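Local atomic coordinates of protein LRIM1 (Anopheles gambiae, PDB entry 3O53), a protein that pairs with APL1C, another leucine-rich repeat protein, in a heterodimeric complex that regulates complement-like immunity in the mosquito, and is represented here by its leucine-rich repeat domain. Residues V216-V227 and N238-F249. Sequence-based numbering, arbitrary orientation.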
loop_
_atom_site.group_PDB
_atom_site.type_symbol
_atom_site.label_atom_id
_atom_site.label_comp_id
_atom_site.label_asym_id
_atom_site.label_seq_id
_atom_site.Cartn_x
_atom_site.Cartn_y
_atom_site.Cartn_z
ATOM N N VAL A 216 13.945 -7.688 4.995
ATOM C CA VAL A 216 12.765 -7.324 5.779
ATOM C C VAL A 216 12.726 -7.992 7.145
ATOM O O VAL A 216 13.352 -9.025 7.365
ATOM C CB VAL A 216 11.448 -7.688 5.051
ATOM C CG1 VAL A 216 11.300 -6.861 3.787
ATOM C CG2 VAL A 216 11.417 -9.179 4.739
ATOM N N THR A 217 11.971 -7.374 8.048
ATOM C CA THR A 217 11.680 -7.932 9.356
ATOM C C THR A 217 10.397 -8.748 9.306
ATOM O O THR A 217 10.259 -9.755 9.987
ATOM C CB THR A 217 11.498 -6.790 10.380
ATOM O OG1 THR A 217 12.707 -6.021 10.444
ATOM C CG2 THR A 217 11.166 -7.335 11.761
ATOM N N TRP A 218 9.457 -8.313 8.475
ATOM C CA TRP A 218 8.116 -8.882 8.466
ATOM C C TRP A 218 7.719 -9.091 7.010
ATOM O O TRP A 218 7.790 -8.157 6.218
ATOM C CB TRP A 218 7.173 -7.887 9.149
ATOM C CG TRP A 218 5.775 -8.357 9.507
ATOM C CD1 TRP A 218 5.299 -8.618 10.761
ATOM C CD2 TRP A 218 4.662 -8.541 8.612
ATOM N NE1 TRP A 218 3.972 -8.984 10.698
ATOM C CE2 TRP A 218 3.559 -8.937 9.397
ATOM C CE3 TRP A 218 4.503 -8.424 7.225
ATOM C CZ2 TRP A 218 2.309 -9.218 8.838
ATOM C CZ3 TRP A 218 3.257 -8.698 6.672
ATOM C CH2 TRP A 218 2.177 -9.091 7.476
ATOM N N ILE A 219 7.341 -10.315 6.648
ATOM C CA ILE A 219 6.838 -10.567 5.311
ATOM C C ILE A 219 5.726 -11.606 5.358
ATOM O O ILE A 219 5.814 -12.590 6.090
ATOM C CB ILE A 219 7.948 -11.033 4.349
ATOM C CG1 ILE A 219 7.369 -11.286 2.950
ATOM C CG2 ILE A 219 8.610 -12.303 4.854
ATOM C CD1 ILE A 219 8.414 -11.615 1.913
ATOM N N SER A 220 4.679 -11.379 4.571
ATOM C CA SER A 220 3.601 -12.356 4.449
ATOM C C SER A 220 3.191 -12.567 2.996
ATOM O O SER A 220 2.947 -11.616 2.256
ATOM C CB SER A 220 2.377 -11.915 5.244
ATOM O OG SER A 220 1.348 -12.885 5.134
ATOM N N LEU A 221 3.156 -13.826 2.592
ATOM C CA LEU A 221 2.503 -14.215 1.361
ATOM C C LEU A 221 1.394 -15.204 1.718
ATOM O O LEU A 221 1.061 -16.093 0.942
ATOM C CB LEU A 221 3.511 -14.831 0.383
ATOM C CG LEU A 221 4.336 -13.833 -0.446
ATOM C CD1 LEU A 221 5.378 -13.136 0.420
ATOM C CD2 LEU A 221 5.013 -14.530 -1.627
ATOM N N ARG A 222 0.810 -15.034 2.901
ATOM C CA ARG A 222 -0.257 -15.921 3.342
ATOM C C ARG A 222 -1.422 -15.909 2.366
ATOM O O ARG A 222 -1.735 -14.870 1.795
ATOM C CB ARG A 222 -0.763 -15.506 4.729
ATOM C CG ARG A 222 -1.962 -16.320 5.204
ATOM C CD ARG A 222 -2.628 -15.669 6.398
ATOM N NE ARG A 222 -3.624 -16.532 7.027
ATOM C CZ ARG A 222 -4.486 -16.111 7.948
ATOM N NH1 ARG A 222 -4.475 -14.838 8.331
ATOM N NH2 ARG A 222 -5.355 -16.954 8.490
ATOM N N ASN A 223 -2.064 -17.065 2.176
ATOM C CA ASN A 223 -3.280 -17.147 1.361
ATOM C C ASN A 223 -3.092 -16.612 -0.051
ATOM O O ASN A 223 -3.943 -15.900 -0.596
ATOM C CB ASN A 223 -4.455 -16.457 2.060
ATOM C CG ASN A 223 -4.981 -17.283 3.237
ATOM O OD1 ASN A 223 -4.512 -18.389 3.473
ATOM N ND2 ASN A 223 -5.935 -16.748 3.975
ATOM N N ASN A 224 -1.960 -16.969 -0.638
ATOM C CA ASN A 224 -1.805 -16.862 -2.074
ATOM C C ASN A 224 -2.075 -18.245 -2.671
ATOM O O ASN A 224 -2.912 -18.977 -2.154
ATOM C CB ASN A 224 -0.421 -16.327 -2.414
ATOM C CG ASN A 224 -0.369 -14.805 -2.348
ATOM O OD1 ASN A 224 -0.386 -14.136 -3.371
ATOM N ND2 ASN A 224 -0.340 -14.258 -1.136
ATOM N N LYS A 225 -1.389 -18.601 -3.750
ATOM C CA LYS A 225 -1.544 -19.921 -4.352
ATOM C C LYS A 225 -0.182 -20.481 -4.691
ATOM O O LYS A 225 0.001 -21.105 -5.738
ATOM C CB LYS A 225 -2.407 -19.827 -5.613
ATOM C CG LYS A 225 -3.740 -19.154 -5.346
ATOM C CD LYS A 225 -4.718 -19.352 -6.476
ATOM C CE LYS A 225 -4.759 -18.149 -7.375
ATOM N NZ LYS A 225 -6.115 -18.005 -7.944
ATOM N N LEU A 226 0.777 -20.251 -3.798
ATOM C CA LEU A 226 2.163 -20.604 -4.067
ATOM C C LEU A 226 2.350 -22.108 -4.211
ATOM O O LEU A 226 1.891 -22.886 -3.383
ATOM C CB LEU A 226 3.075 -20.094 -2.951
ATOM C CG LEU A 226 3.159 -18.577 -2.791
ATOM C CD1 LEU A 226 4.019 -18.236 -1.582
ATOM C CD2 LEU A 226 3.707 -17.896 -4.068
ATOM N N VAL A 227 3.052 -22.501 -5.265
ATOM C CA VAL A 227 3.430 -23.893 -5.467
ATOM C C VAL A 227 4.940 -24.046 -5.268
ATOM O O VAL A 227 5.405 -25.024 -4.683
ATOM C CB VAL A 227 3.073 -24.366 -6.887
ATOM C CG1 VAL A 227 3.316 -25.858 -7.016
ATOM C CG2 VAL A 227 1.621 -24.018 -7.230
ATOM N N ASN A 238 17.482 -10.090 10.250
ATOM C CA ASN A 238 16.433 -9.138 10.609
ATOM C C ASN A 238 15.066 -9.800 10.681
ATOM O O ASN A 238 14.178 -9.343 11.393
ATOM C CB ASN A 238 16.362 -8.012 9.578
ATOM C CG ASN A 238 17.551 -7.094 9.641
ATOM O OD1 ASN A 238 18.207 -6.982 10.674
ATOM N ND2 ASN A 238 17.837 -6.417 8.534
ATOM N N LEU A 239 14.899 -10.871 9.920
ATOM C CA LEU A 239 13.600 -11.505 9.762
ATOM C C LEU A 239 13.051 -12.009 11.101
ATOM O O LEU A 239 13.692 -12.805 11.773
ATOM C CB LEU A 239 13.728 -12.657 8.767
ATOM C CG LEU A 239 12.438 -13.340 8.313
ATOM C CD1 LEU A 239 11.660 -12.434 7.357
ATOM C CD2 LEU A 239 12.752 -14.680 7.655
ATOM N N GLU A 240 11.866 -11.533 11.486
ATOM C CA GLU A 240 11.210 -11.973 12.726
ATOM C C GLU A 240 9.811 -12.553 12.469
ATOM O O GLU A 240 9.236 -13.201 13.335
ATOM C CB GLU A 240 11.064 -10.802 13.691
ATOM C CG GLU A 240 12.353 -10.076 14.016
ATOM C CD GLU A 240 12.117 -8.839 14.873
ATOM O OE1 GLU A 240 10.938 -8.511 15.135
ATOM O OE2 GLU A 240 13.110 -8.196 15.282
ATOM N N HIS A 241 9.253 -12.302 11.289
ATOM C CA HIS A 241 7.883 -12.718 10.994
ATOM C C HIS A 241 7.829 -13.150 9.534
ATOM O O HIS A 241 8.155 -12.378 8.632
ATOM C CB HIS A 241 6.900 -11.569 11.287
ATOM C CG HIS A 241 5.471 -11.877 10.944
ATOM N ND1 HIS A 241 4.504 -12.099 11.904
ATOM C CD2 HIS A 241 4.840 -11.983 9.748
ATOM C CE1 HIS A 241 3.341 -12.329 11.318
ATOM N NE2 HIS A 241 3.519 -12.271 10.008
ATOM N N PHE A 242 7.455 -14.402 9.312
ATOM C CA PHE A 242 7.525 -15.002 7.997
ATOM C C PHE A 242 6.304 -15.898 7.848
ATOM O O PHE A 242 6.230 -16.959 8.465
ATOM C CB PHE A 242 8.830 -15.802 7.879
ATOM C CG PHE A 242 9.105 -16.351 6.503
ATOM C CD1 PHE A 242 9.753 -15.584 5.549
ATOM C CD2 PHE A 242 8.750 -17.651 6.180
ATOM C CE1 PHE A 242 10.024 -16.102 4.292
ATOM C CE2 PHE A 242 9.020 -18.176 4.932
ATOM C CZ PHE A 242 9.658 -17.409 3.983
ATOM N N ASP A 243 5.345 -15.472 7.027
ATOM C CA ASP A 243 4.046 -16.146 6.969
ATOM C C ASP A 243 3.691 -16.595 5.547
ATOM O O ASP A 243 3.284 -15.780 4.715
ATOM C CB ASP A 243 2.968 -15.200 7.499
ATOM C CG ASP A 243 1.640 -15.886 7.734
ATOM O OD1 ASP A 243 1.496 -17.055 7.333
ATOM O OD2 ASP A 243 0.732 -15.242 8.311
ATOM N N LEU A 244 3.829 -17.895 5.293
ATOM C CA LEU A 244 3.468 -18.492 4.009
ATOM C C LEU A 244 2.332 -19.488 4.177
ATOM O O LEU A 244 2.209 -20.433 3.397
ATOM C CB LEU A 244 4.661 -19.227 3.402
ATOM C CG LEU A 244 5.938 -18.434 3.186
ATOM C CD1 LEU A 244 6.954 -19.284 2.442
ATOM C CD2 LEU A 244 5.651 -17.147 2.429
ATOM N N ARG A 245 1.524 -19.307 5.219
ATOM C CA ARG A 245 0.379 -20.172 5.446
ATOM C C ARG A 245 -0.610 -20.044 4.290
ATOM O O ARG A 245 -0.612 -19.037 3.597
ATOM C CB ARG A 245 -0.329 -19.785 6.745
ATOM C CG ARG A 245 0.424 -20.137 8.014
ATOM C CD ARG A 245 -0.377 -19.670 9.206
ATOM N NE ARG A 245 -0.608 -18.228 9.136
ATOM C CZ ARG A 245 -1.587 -17.580 9.758
ATOM N NH1 ARG A 245 -2.464 -18.233 10.510
ATOM N NH2 ARG A 245 -1.690 -16.267 9.621
ATOM N N GLY A 246 -1.431 -21.071 4.084
ATOM C CA GLY A 246 -2.549 -20.992 3.162
ATOM C C GLY A 246 -2.210 -21.147 1.685
ATOM O O GLY A 246 -2.985 -20.742 0.828
ATOM N N ASN A 247 -1.058 -21.725 1.377
ATOM C CA ASN A 247 -0.659 -21.895 -0.012
ATOM C C ASN A 247 -0.794 -23.365 -0.463
ATOM O O ASN A 247 -1.525 -24.123 0.153
ATOM C CB ASN A 247 0.744 -21.330 -0.195
ATOM C CG ASN A 247 0.744 -19.807 -0.189
ATOM O OD1 ASN A 247 0.145 -19.189 -1.061
ATOM N ND2 ASN A 247 1.393 -19.201 0.807
ATOM N N GLY A 248 -0.119 -23.759 -1.538
ATOM C CA GLY A 248 -0.200 -25.137 -2.019
ATOM C C GLY A 248 1.160 -25.670 -2.425
ATOM O O GLY A 248 1.358 -26.084 -3.561
ATOM N N PHE A 249 2.104 -25.666 -1.489
ATOM C CA PHE A 249 3.503 -25.934 -1.814
ATOM C C PHE A 249 3.771 -27.370 -2.238
ATOM O O PHE A 249 3.165 -28.301 -1.723
ATOM C CB PHE A 249 4.393 -25.647 -0.602
ATOM C CG PHE A 249 4.521 -24.197 -0.276
ATOM C CD1 PHE A 249 5.136 -23.327 -1.160
ATOM C CD2 PHE A 249 4.049 -23.705 0.932
ATOM C CE1 PHE A 249 5.260 -21.988 -0.857
ATOM C CE2 PHE A 249 4.167 -22.361 1.241
ATOM C CZ PHE A 249 4.771 -21.501 0.346
HETATM O O HOH W 1 14.548 -7.213 12.913
HETATM O O HOH W 2 -3.775 -21.646 -1.763
#
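Trp218 and His241 lie side by side on neighbouring parallel strands, the five-membered ring of the indole in an offset stack on the imidazole, with centroids 3.6 Å apart and planes 6° from parallel. Trp218 NE1 sits over the middle of the imidazole, while His241 CD2 comes down near the rim of the indole. The two residues are paired in register, so both side chains leave the same face of the strands, and with CG anti to the backbone N in each the rings run out alongside one another and overlap. Further along that face the guanidinium groups of Arg222 and Arg245 stack, their centres 3.7 Å apart. Arg245 is fixed by Asp243, which it grips side-on: NE donates to OD1 (3.0 Å), and NH2 reaches the syn lone pair of OD2 (2.9 Å). Asp243 OD1 also receives the backbone N of Arg245, closing an Asx turn.

Beneath, Ile219 N bonds His241 O and Ile219 O receives Asp243 N, while Ile219 CG2 packs on Phe242 CD1 (3.5 Å) on the inward face. Past the strands, Asn247 enters the adjacent repeat: its ND2 donates to Leu221 O (3.1 Å) as well as to Leu244 O of its own coil, and OD1 takes Leu226 N (3.0 Å, N-H...O angle 173°). Leu226 CB rests near Phe249 CE1.

Beyond strand 241-243, on the flank away from 216-227, helix 262-276 lies against His241 and Asp243, and Lys274 NZ hydrogen-bonds His241 ND1. These are successive coils of a leucine-rich repeat solenoid, with Asn247 as the inward asparagine of its repeat and Asn224, bonded to Leu198 and Leu203, making the corresponding link one coil earlier. The carboxylate of Asp243 probably offsets the like charges of the stacked arginines, allowing them to lie so close.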